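Local coordinates for protein transcriptional regulator, SorC family (Enterococcus faecalis, PDB 2O0M) that probably regulates transcription by binding DNA in response to a carbohydrate ligand, at residues 135-149 with 164-177. Sequence-based numbering, arbitrary orientation.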
ATOM      1  N   LEU A 135      -4.142   0.833  13.572  1.00 13.50           N
ATOM      2  CA  LEU A 135      -4.350   2.275  13.427  1.00 13.97           C
ATOM      3  C   LEU A 135      -5.022   2.896  14.657  1.00 14.41           C
ATOM      4  O   LEU A 135      -4.754   4.045  14.982  1.00 14.50           O
ATOM      5  CB  LEU A 135      -5.145   2.594  12.162  1.00 13.26           C
ATOM      6  CG  LEU A 135      -4.470   2.188  10.836  1.00 13.44           C
ATOM      7  CD1 LEU A 135      -5.324   2.625   9.695  1.00 13.18           C
ATOM      8  CD2 LEU A 135      -3.055   2.752  10.693  1.00 13.38           C
ATOM      9  N   ASN A 136      -5.875   2.153  15.351  1.00 15.46           N
ATOM     10  CA  ASN A 136      -6.480   2.688  16.567  1.00 16.12           C
ATOM     11  C   ASN A 136      -5.406   2.980  17.606  1.00 16.61           C
ATOM     12  O   ASN A 136      -5.444   4.004  18.296  1.00 17.33           O
ATOM     13  CB  ASN A 136      -7.486   1.697  17.134  1.00 16.06           C
ATOM     14  CG  ASN A 136      -8.153   2.207  18.392  1.00 16.88           C
ATOM     15  OD1 ASN A 136      -8.535   3.369  18.468  1.00 18.39           O
ATOM     16  ND2 ASN A 136      -8.284   1.343  19.390  1.00 20.71           N
ATOM     17  N   LEU A 137      -4.449   2.066  17.713  1.00 17.35           N
ATOM     18  CA  LEU A 137      -3.311   2.237  18.623  1.00 17.70           C
ATOM     19  C   LEU A 137      -2.365   3.354  18.170  1.00 17.39           C
ATOM     20  O   LEU A 137      -1.922   4.161  18.984  1.00 17.88           O
ATOM     21  CB  LEU A 137      -2.521   0.927  18.736  1.00 18.18           C
ATOM     22  CG  LEU A 137      -1.159   0.964  19.445  1.00 19.58           C
ATOM     23  CD1 LEU A 137      -1.358   1.132  20.938  1.00 22.06           C
ATOM     24  CD2 LEU A 137      -0.335  -0.290  19.178  1.00 20.30           C
ATOM     25  N   LEU A 138      -2.039   3.368  16.880  1.00 16.76           N
ATOM     26  CA  LEU A 138      -0.992   4.240  16.340  1.00 16.26           C
ATOM     27  C   LEU A 138      -1.435   5.692  16.122  1.00 15.83           C
ATOM     28  O   LEU A 138      -0.699   6.622  16.439  1.00 16.24           O
ATOM     29  CB  LEU A 138      -0.430   3.679  15.013  1.00 16.49           C
ATOM     30  CG  LEU A 138       0.468   2.436  15.034  1.00 15.94           C
ATOM     31  CD1 LEU A 138       0.936   2.085  13.629  1.00 16.07           C
ATOM     32  CD2 LEU A 138       1.681   2.601  15.959  1.00 18.07           C
ATOM     33  N   LEU A 139      -2.629   5.893  15.565  1.00 15.36           N
ATOM     34  CA  LEU A 139      -3.042   7.236  15.147  1.00 15.28           C
ATOM     35  C   LEU A 139      -3.415   8.119  16.352  1.00 15.38           C
ATOM     36  O   LEU A 139      -4.308   7.773  17.131  1.00 15.44           O
ATOM     37  CB  LEU A 139      -4.209   7.164  14.163  1.00 14.84           C
ATOM     38  CG  LEU A 139      -3.917   6.483  12.821  1.00 13.43           C
ATOM     39  CD1 LEU A 139      -5.199   6.472  12.023  1.00 14.45           C
ATOM     40  CD2 LEU A 139      -2.804   7.187  12.047  1.00 15.12           C
ATOM     41  N   PRO A 140      -2.715   9.249  16.515  1.00 15.64           N
ATOM     42  CA  PRO A 140      -3.055  10.160  17.608  1.00 16.02           C
ATOM     43  C   PRO A 140      -4.319  10.969  17.388  1.00 16.53           C
ATOM     44  O   PRO A 140      -4.857  11.027  16.282  1.00 16.03           O
ATOM     45  CB  PRO A 140      -1.868  11.133  17.645  1.00 16.10           C
ATOM     46  CG  PRO A 140      -0.845  10.569  16.777  1.00 16.59           C
ATOM     47  CD  PRO A 140      -1.550   9.741  15.761  1.00 16.03           C
ATOM     48  N   ASN A 141      -4.770  11.631  18.450  1.00 16.55           N
ATOM     49  CA  ASN A 141      -5.826  12.622  18.319  1.00 17.54           C
ATOM     50  C   ASN A 141      -5.371  13.757  17.432  1.00 17.67           C
ATOM     51  O   ASN A 141      -4.178  13.953  17.234  1.00 17.96           O
ATOM     52  CB  ASN A 141      -6.223  13.181  19.691  1.00 17.75           C
ATOM     53  CG  ASN A 141      -7.064  12.220  20.484  1.00 18.92           C
ATOM     54  OD1 ASN A 141      -7.699  11.324  19.926  1.00 20.59           O
ATOM     55  ND2 ASN A 141      -7.095  12.411  21.796  1.00 20.84           N
ATOM     56  N   GLY A 142      -6.334  14.513  16.922  1.00 17.90           N
ATOM     57  CA  GLY A 142      -6.065  15.584  15.976  1.00 17.95           C
ATOM     58  C   GLY A 142      -6.467  15.178  14.572  1.00 17.95           C
ATOM     59  O   GLY A 142      -7.345  14.329  14.391  1.00 18.68           O
ATOM     60  N   GLU A 143      -5.828  15.792  13.585  1.00 17.76           N
ATOM     61  CA  GLU A 143      -6.159  15.563  12.181  1.00 17.46           C
ATOM     62  C   GLU A 143      -5.086  14.689  11.539  1.00 16.87           C
ATOM     63  O   GLU A 143      -3.944  15.119  11.371  1.00 17.12           O
ATOM     64  CB  GLU A 143      -6.266  16.884  11.417  1.00 18.34           C
ATOM     65  CG  GLU A 143      -7.206  17.907  12.049  1.00 21.52           C
ATOM     66  CD  GLU A 143      -8.648  17.483  12.038  1.00 25.72           C
ATOM     67  OE1 GLU A 143      -9.121  17.010  10.980  1.00 28.77           O
ATOM     68  OE2 GLU A 143      -9.320  17.644  13.087  1.00 29.10           O
ATOM     69  N   ASN A 144      -5.459  13.462  11.194  1.00 14.85           N
ATOM     70  CA  ASN A 144      -4.547  12.537  10.526  1.00 14.13           C
ATOM     71  C   ASN A 144      -4.888  12.421   9.056  1.00 12.69           C
ATOM     72  O   ASN A 144      -6.061  12.457   8.692  1.00 12.72           O
ATOM     73  CB  ASN A 144      -4.659  11.156  11.163  1.00 12.85           C
ATOM     74  CG  ASN A 144      -4.399  11.180  12.653  1.00 13.80           C
ATOM     75  OD1 ASN A 144      -5.251  10.773  13.468  1.00 15.25           O
ATOM     76  ND2 ASN A 144      -3.231  11.663  13.024  1.00 12.84           N
ATOM     77  N   THR A 145      -3.857  12.300   8.224  1.00 11.94           N
ATOM     78  CA  THR A 145      -4.028  12.018   6.805  1.00 11.77           C
ATOM     79  C   THR A 145      -3.336  10.684   6.496  1.00 11.68           C
ATOM     80  O   THR A 145      -2.134  10.529   6.720  1.00 10.73           O
ATOM     81  CB  THR A 145      -3.489  13.154   5.940  1.00 12.51           C
ATOM     82  OG1 THR A 145      -4.210  14.358   6.243  1.00 14.28           O
ATOM     83  CG2 THR A 145      -3.613  12.829   4.449  1.00 12.50           C
ATOM     84  N   ILE A 146      -4.138   9.731   6.025  1.00 11.09           N
ATOM     85  CA  ILE A 146      -3.693   8.383   5.710  1.00 10.97           C
ATOM     86  C   ILE A 146      -3.710   8.193   4.199  1.00 10.62           C
ATOM     87  O   ILE A 146      -4.773   8.210   3.574  1.00 11.08           O
ATOM     88  CB  ILE A 146      -4.589   7.317   6.355  1.00 11.18           C
ATOM     89  CG1 ILE A 146      -4.654   7.503   7.870  1.00 12.65           C
ATOM     90  CG2 ILE A 146      -4.088   5.916   6.023  1.00 11.32           C
ATOM     91  CD1 ILE A 146      -5.840   8.300   8.348  1.00 14.84           C
ATOM     92  N   ALA A 147      -2.525   8.020   3.626  1.00  9.99           N
ATOM     93  CA  ALA A 147      -2.362   7.827   2.195  1.00  9.67           C
ATOM     94  C   ALA A 147      -2.327   6.336   1.905  1.00  9.46           C
ATOM     95  O   ALA A 147      -1.568   5.588   2.521  1.00  9.68           O
ATOM     96  CB  ALA A 147      -1.116   8.482   1.715  1.00 10.60           C
ATOM     97  N   VAL A 148      -3.152   5.898   0.964  1.00  8.92           N
ATOM     98  CA  VAL A 148      -3.307   4.474   0.724  1.00  9.19           C
ATOM     99  C   VAL A 148      -3.082   4.095  -0.736  1.00  9.30           C
ATOM    100  O   VAL A 148      -3.352   4.875  -1.651  1.00  9.78           O
ATOM    101  CB  VAL A 148      -4.687   3.973   1.158  1.00  9.50           C
ATOM    102  CG1 VAL A 148      -4.912   4.228   2.647  1.00 10.48           C
ATOM    103  CG2 VAL A 148      -5.783   4.619   0.346  1.00  9.40           C
HETATM  104  N   MSE A 149      -2.550   2.892  -0.932  1.00  9.04           N
HETATM  105  CA  MSE A 149      -2.550   2.250  -2.227  1.00  9.25           C
HETATM  106  C   MSE A 149      -3.751   1.324  -2.395  1.00  9.50           C
HETATM  107  O   MSE A 149      -4.426   0.972  -1.431  1.00  9.48           O
HETATM  108  CB  MSE A 149      -1.243   1.494  -2.469  1.00  9.37           C
HETATM  109  CG  MSE A 149      -0.043   2.399  -2.587  1.00 10.55           C
HETATM  110 SE   MSE A 149      -0.039   3.591  -4.142  1.00 17.78          SE
HETATM  111  CE  MSE A 149       0.083   2.293  -5.493  1.00 12.79           C
ATOM    112  N   LEU A 164     -12.682   4.174  13.549  1.00 15.12           N
ATOM    113  CA  LEU A 164     -11.507   4.891  14.067  1.00 15.20           C
ATOM    114  C   LEU A 164     -11.807   6.335  14.452  1.00 15.62           C
ATOM    115  O   LEU A 164     -11.039   6.933  15.195  1.00 15.26           O
ATOM    116  CB  LEU A 164     -10.360   4.906  13.042  1.00 15.33           C
ATOM    117  CG  LEU A 164      -9.810   3.531  12.680  1.00 15.30           C
ATOM    118  CD1 LEU A 164      -8.812   3.613  11.515  1.00 14.70           C
ATOM    119  CD2 LEU A 164      -9.163   2.856  13.876  1.00 15.93           C
ATOM    120  N   GLU A 165     -12.899   6.893  13.940  1.00 15.64           N
ATOM    121  CA  GLU A 165     -13.196   8.303  14.131  1.00 16.68           C
ATOM    122  C   GLU A 165     -13.722   8.516  15.547  1.00 17.29           C
ATOM    123  O   GLU A 165     -14.498   7.707  16.052  1.00 18.05           O
ATOM    124  CB  GLU A 165     -14.237   8.762  13.106  1.00 16.28           C
ATOM    125  CG  GLU A 165     -14.298  10.260  12.915  1.00 16.34           C
ATOM    126  CD  GLU A 165     -13.261  10.812  11.956  1.00 16.18           C
ATOM    127  OE1 GLU A 165     -13.338  12.035  11.684  1.00 16.10           O
ATOM    128  OE2 GLU A 165     -12.374  10.056  11.485  1.00 15.02           O
ATOM    129  N   THR A 166     -13.283   9.600  16.183  1.00 18.51           N
ATOM    130  CA  THR A 166     -13.795   9.989  17.500  1.00 19.28           C
ATOM    131  C   THR A 166     -14.001  11.493  17.530  1.00 20.34           C
ATOM    132  O   THR A 166     -13.717  12.191  16.555  1.00 19.54           O
ATOM    133  CB  THR A 166     -12.819   9.606  18.646  1.00 19.38           C
ATOM    134  OG1 THR A 166     -11.612  10.364  18.527  1.00 20.47           O
ATOM    135  CG2 THR A 166     -12.492   8.124  18.634  1.00 19.48           C
ATOM    136  N   GLU A 167     -14.491  11.996  18.664  1.00 21.47           N
ATOM    137  CA  GLU A 167     -14.636  13.436  18.857  1.00 22.95           C
ATOM    138  C   GLU A 167     -13.321  14.158  18.611  1.00 22.32           C
ATOM    139  O   GLU A 167     -13.299  15.229  18.002  1.00 22.10           O
ATOM    140  CB  GLU A 167     -15.087  13.749  20.288  1.00 23.34           C
ATOM    141  CG  GLU A 167     -16.473  13.273  20.653  1.00 26.70           C
ATOM    142  CD  GLU A 167     -16.682  13.247  22.161  1.00 27.05           C
ATOM    143  OE1 GLU A 167     -16.796  14.339  22.768  1.00 32.76           O
ATOM    144  OE2 GLU A 167     -16.722  12.135  22.743  1.00 32.20           O
ATOM    145  N   LYS A 168     -12.233  13.559  19.095  1.00 21.92           N
ATOM    146  CA  LYS A 168     -10.908  14.179  19.078  1.00 21.54           C
ATOM    147  C   LYS A 168      -9.976  13.696  17.965  1.00 20.28           C
ATOM    148  O   LYS A 168      -8.979  14.355  17.693  1.00 20.19           O
ATOM    149  CB  LYS A 168     -10.213  13.942  20.417  1.00 22.03           C
ATOM    150  CG  LYS A 168     -10.930  14.584  21.601  1.00 22.97           C
ATOM    151  CD  LYS A 168     -10.083  14.500  22.859  1.00 24.08           C
ATOM    152  CE  LYS A 168     -10.787  15.164  24.035  1.00 25.44           C
ATOM    153  NZ  LYS A 168     -11.051  16.617  23.785  1.00 28.06           N
ATOM    154  N   ARG A 169     -10.287  12.553  17.345  1.00 18.85           N
ATOM    155  CA  ARG A 169      -9.456  12.020  16.255  1.00 18.31           C
ATOM    156  C   ARG A 169     -10.220  12.003  14.938  1.00 17.48           C
ATOM    157  O   ARG A 169     -11.224  11.291  14.802  1.00 17.05           O
ATOM    158  CB  ARG A 169      -8.952  10.606  16.563  1.00 17.85           C
ATOM    159  CG  ARG A 169      -7.941  10.113  15.499  1.00 17.75           C
ATOM    160  CD  ARG A 169      -7.277   8.823  15.909  1.00 16.86           C
ATOM    161  NE  ARG A 169      -8.250   7.742  16.055  1.00 15.08           N
ATOM    162  CZ  ARG A 169      -8.005   6.581  16.651  1.00 13.97           C
ATOM    163  NH1 ARG A 169      -6.808   6.338  17.172  1.00 14.08           N
ATOM    164  NH2 ARG A 169      -8.955   5.660  16.755  1.00 16.38           N
ATOM    165  N   HIS A 170      -9.728  12.784  13.980  1.00 16.92           N
ATOM    166  CA  HIS A 170     -10.374  12.901  12.681  1.00 17.05           C
ATOM    167  C   HIS A 170      -9.429  12.426  11.602  1.00 15.76           C
ATOM    168  O   HIS A 170      -8.396  13.049  11.361  1.00 15.52           O
ATOM    169  CB  HIS A 170     -10.808  14.334  12.420  1.00 18.23           C
ATOM    170  CG  HIS A 170     -11.627  14.907  13.529  1.00 20.40           C
ATOM    171  ND1 HIS A 170     -11.426  16.176  14.029  1.00 24.21           N
ATOM    172  CD2 HIS A 170     -12.618  14.362  14.272  1.00 22.66           C
ATOM    173  CE1 HIS A 170     -12.279  16.397  15.014  1.00 23.84           C
ATOM    174  NE2 HIS A 170     -13.015  15.313  15.180  1.00 24.03           N
ATOM    175  N   ASN A 171      -9.809  11.339  10.934  1.00 14.46           N
ATOM    176  CA  ASN A 171      -8.965  10.729   9.905  1.00 13.92           C
ATOM    177  C   ASN A 171      -9.453  11.018   8.496  1.00 13.78           C
ATOM    178  O   ASN A 171     -10.635  10.841   8.194  1.00 13.96           O
ATOM    179  CB  ASN A 171      -8.916   9.217  10.115  1.00 13.68           C
ATOM    180  CG  ASN A 171      -8.471   8.832  11.510  1.00 13.41           C
ATOM    181  OD1 ASN A 171      -9.107   7.995  12.171  1.00 16.23           O
ATOM    182  ND2 ASN A 171      -7.379   9.429  11.970  1.00 10.79           N
ATOM    183  N   LEU A 172      -8.525  11.450   7.641  1.00 13.61           N
ATOM    184  CA  LEU A 172      -8.775  11.686   6.226  1.00 13.20           C
ATOM    185  C   LEU A 172      -7.966  10.675   5.395  1.00 12.59           C
ATOM    186  O   LEU A 172      -6.749  10.549   5.579  1.00 12.81           O
ATOM    187  CB  LEU A 172      -8.352  13.099   5.851  1.00 13.69           C
ATOM    188  CG  LEU A 172      -8.528  13.523   4.402  1.00 14.14           C
ATOM    189  CD1 LEU A 172      -9.995  13.667   4.070  1.00 16.01           C
ATOM    190  CD2 LEU A 172      -7.771  14.800   4.124  1.00 15.70           C
ATOM    191  N   PHE A 173      -8.639   9.993   4.476  1.00 11.75           N
ATOM    192  CA  PHE A 173      -7.997   9.018   3.598  1.00 11.85           C
ATOM    193  C   PHE A 173      -7.853   9.588   2.193  1.00 11.37           C
ATOM    194  O   PHE A 173      -8.802  10.152   1.633  1.00 11.52           O
ATOM    195  CB  PHE A 173      -8.767   7.686   3.565  1.00 12.04           C
ATOM    196  CG  PHE A 173      -8.865   7.014   4.901  1.00 11.50           C
ATOM    197  CD1 PHE A 173      -7.962   6.025   5.274  1.00 11.86           C
ATOM    198  CD2 PHE A 173      -9.831   7.420   5.823  1.00 11.11           C
ATOM    199  CE1 PHE A 173      -8.062   5.401   6.524  1.00 14.08           C
ATOM    200  CE2 PHE A 173      -9.930   6.809   7.086  1.00 12.56           C
ATOM    201  CZ  PHE A 173      -9.026   5.808   7.433  1.00 13.22           C
ATOM    202  N   VAL A 174      -6.654   9.450   1.640  1.00 10.32           N
ATOM    203  CA  VAL A 174      -6.357   9.899   0.306  1.00 10.62           C
ATOM    204  C   VAL A 174      -5.533   8.828  -0.397  1.00 10.26           C
ATOM    205  O   VAL A 174      -4.828   8.049   0.253  1.00  9.67           O
ATOM    206  CB  VAL A 174      -5.549  11.215   0.333  1.00 10.91           C
ATOM    207  CG1 VAL A 174      -6.385  12.330   0.926  1.00 11.91           C
ATOM    208  CG2 VAL A 174      -4.240  11.058   1.117  1.00 11.29           C
ATOM    209  N   PRO A 175      -5.613   8.780  -1.726  1.00 10.12           N
ATOM    210  CA  PRO A 175      -4.717   7.867  -2.447  1.00 10.43           C
ATOM    211  C   PRO A 175      -3.261   8.322  -2.342  1.00 10.43           C
ATOM    212  O   PRO A 175      -3.009   9.521  -2.356  1.00 10.03           O
ATOM    213  CB  PRO A 175      -5.187   8.004  -3.888  1.00 10.66           C
ATOM    214  CG  PRO A 175      -5.754   9.394  -3.947  1.00 10.08           C
ATOM    215  CD  PRO A 175      -6.464   9.552  -2.648  1.00 10.63           C
ATOM    216  N   ALA A 176      -2.315   7.380  -2.268  1.00 10.54           N
ATOM    217  CA  ALA A 176      -0.892   7.727  -2.178  1.00 10.96           C
ATOM    218  C   ALA A 176      -0.330   8.111  -3.544  1.00 11.36           C
ATOM    219  O   ALA A 176       0.661   8.859  -3.647  1.00 12.13           O
ATOM    220  CB  ALA A 176      -0.095   6.577  -1.621  1.00 11.11           C
ATOM    221  N   ARG A 177      -0.952   7.556  -4.580  1.00 11.95           N
ATOM    222  CA  ARG A 177      -0.542   7.790  -5.958  1.00 11.73           C
ATOM    223  C   ARG A 177      -1.720   7.891  -6.907  1.00 12.24           C
ATOM    224  O   ARG A 177      -2.708   7.198  -6.748  1.00 11.88           O
ATOM    225  CB  ARG A 177       0.340   6.634  -6.463  1.00 11.80           C
ATOM    226  CG  ARG A 177       1.743   6.634  -5.949  1.00 13.26           C
ATOM    227  CD  ARG A 177       2.499   7.847  -6.477  1.00 14.85           C
ATOM    228  NE  ARG A 177       3.945   7.719  -6.329  1.00 15.66           N
ATOM    229  CZ  ARG A 177       4.784   7.208  -7.225  1.00 14.27           C
ATOM    230  NH1 ARG A 177       4.361   6.733  -8.395  1.00 13.87           N
ATOM    231  NH2 ARG A 177       6.071   7.171  -6.937  1.00 15.05           N
TER
HETATM  232  O   HOH W   1      -9.723   9.916  20.305  1.00 29.02           O
HETATM  233  O   HOH W   2      -8.264  14.845   9.125  1.00 25.66           O
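Strands 142-148 and 169-175 pair in parallel, from Gly142 beside Arg169 to Val148 beside Pro175, with axes 4.6 Å apart at closest and inclined by 29°. Backbone bonds alternate from Gly142 N to Lys168 O (2.8 Å) up to Ala176 N on Val148 O. Helix 152-159 links the two strands, a beta-alpha-beta unit of the Rossmann-like putative sugar-binding domain; strand 238-245 flanks 142-148 on its other side. Arg169 ties this ladder to the end of helix 122-138. Its chain leaves anti to the backbone N (chi1 -173°) and bends at chi3, which brings the guanidinium to the C-terminal end of that helix. There NH1 donates to Asn136 O and to Leu139 O (2.9 Å), while NH2 meets Asn136 OD1 on a lone pair at 2.9 Å; NE and NH2 together hold Leu164 O side-on. On the same face of the sheet, Ile146 CD1 sits over one face of the Phe173 ring, 4.2 Å from its centroid. The face bearing Glu143 and His170 is polar at this end: His170 ND1 donates almost straight to Glu143 OE2 (2.7 Å), which lies in the ring plane, while ND1 approaches from the syn side, tilted 24° from the carboxylate plane. With three carbonyls and one amide oxygen around its edge, the buried guanidinium has all three nitrogens engaged and its rotation fixed, pinning helix end, loop and strand through neutral acceptors.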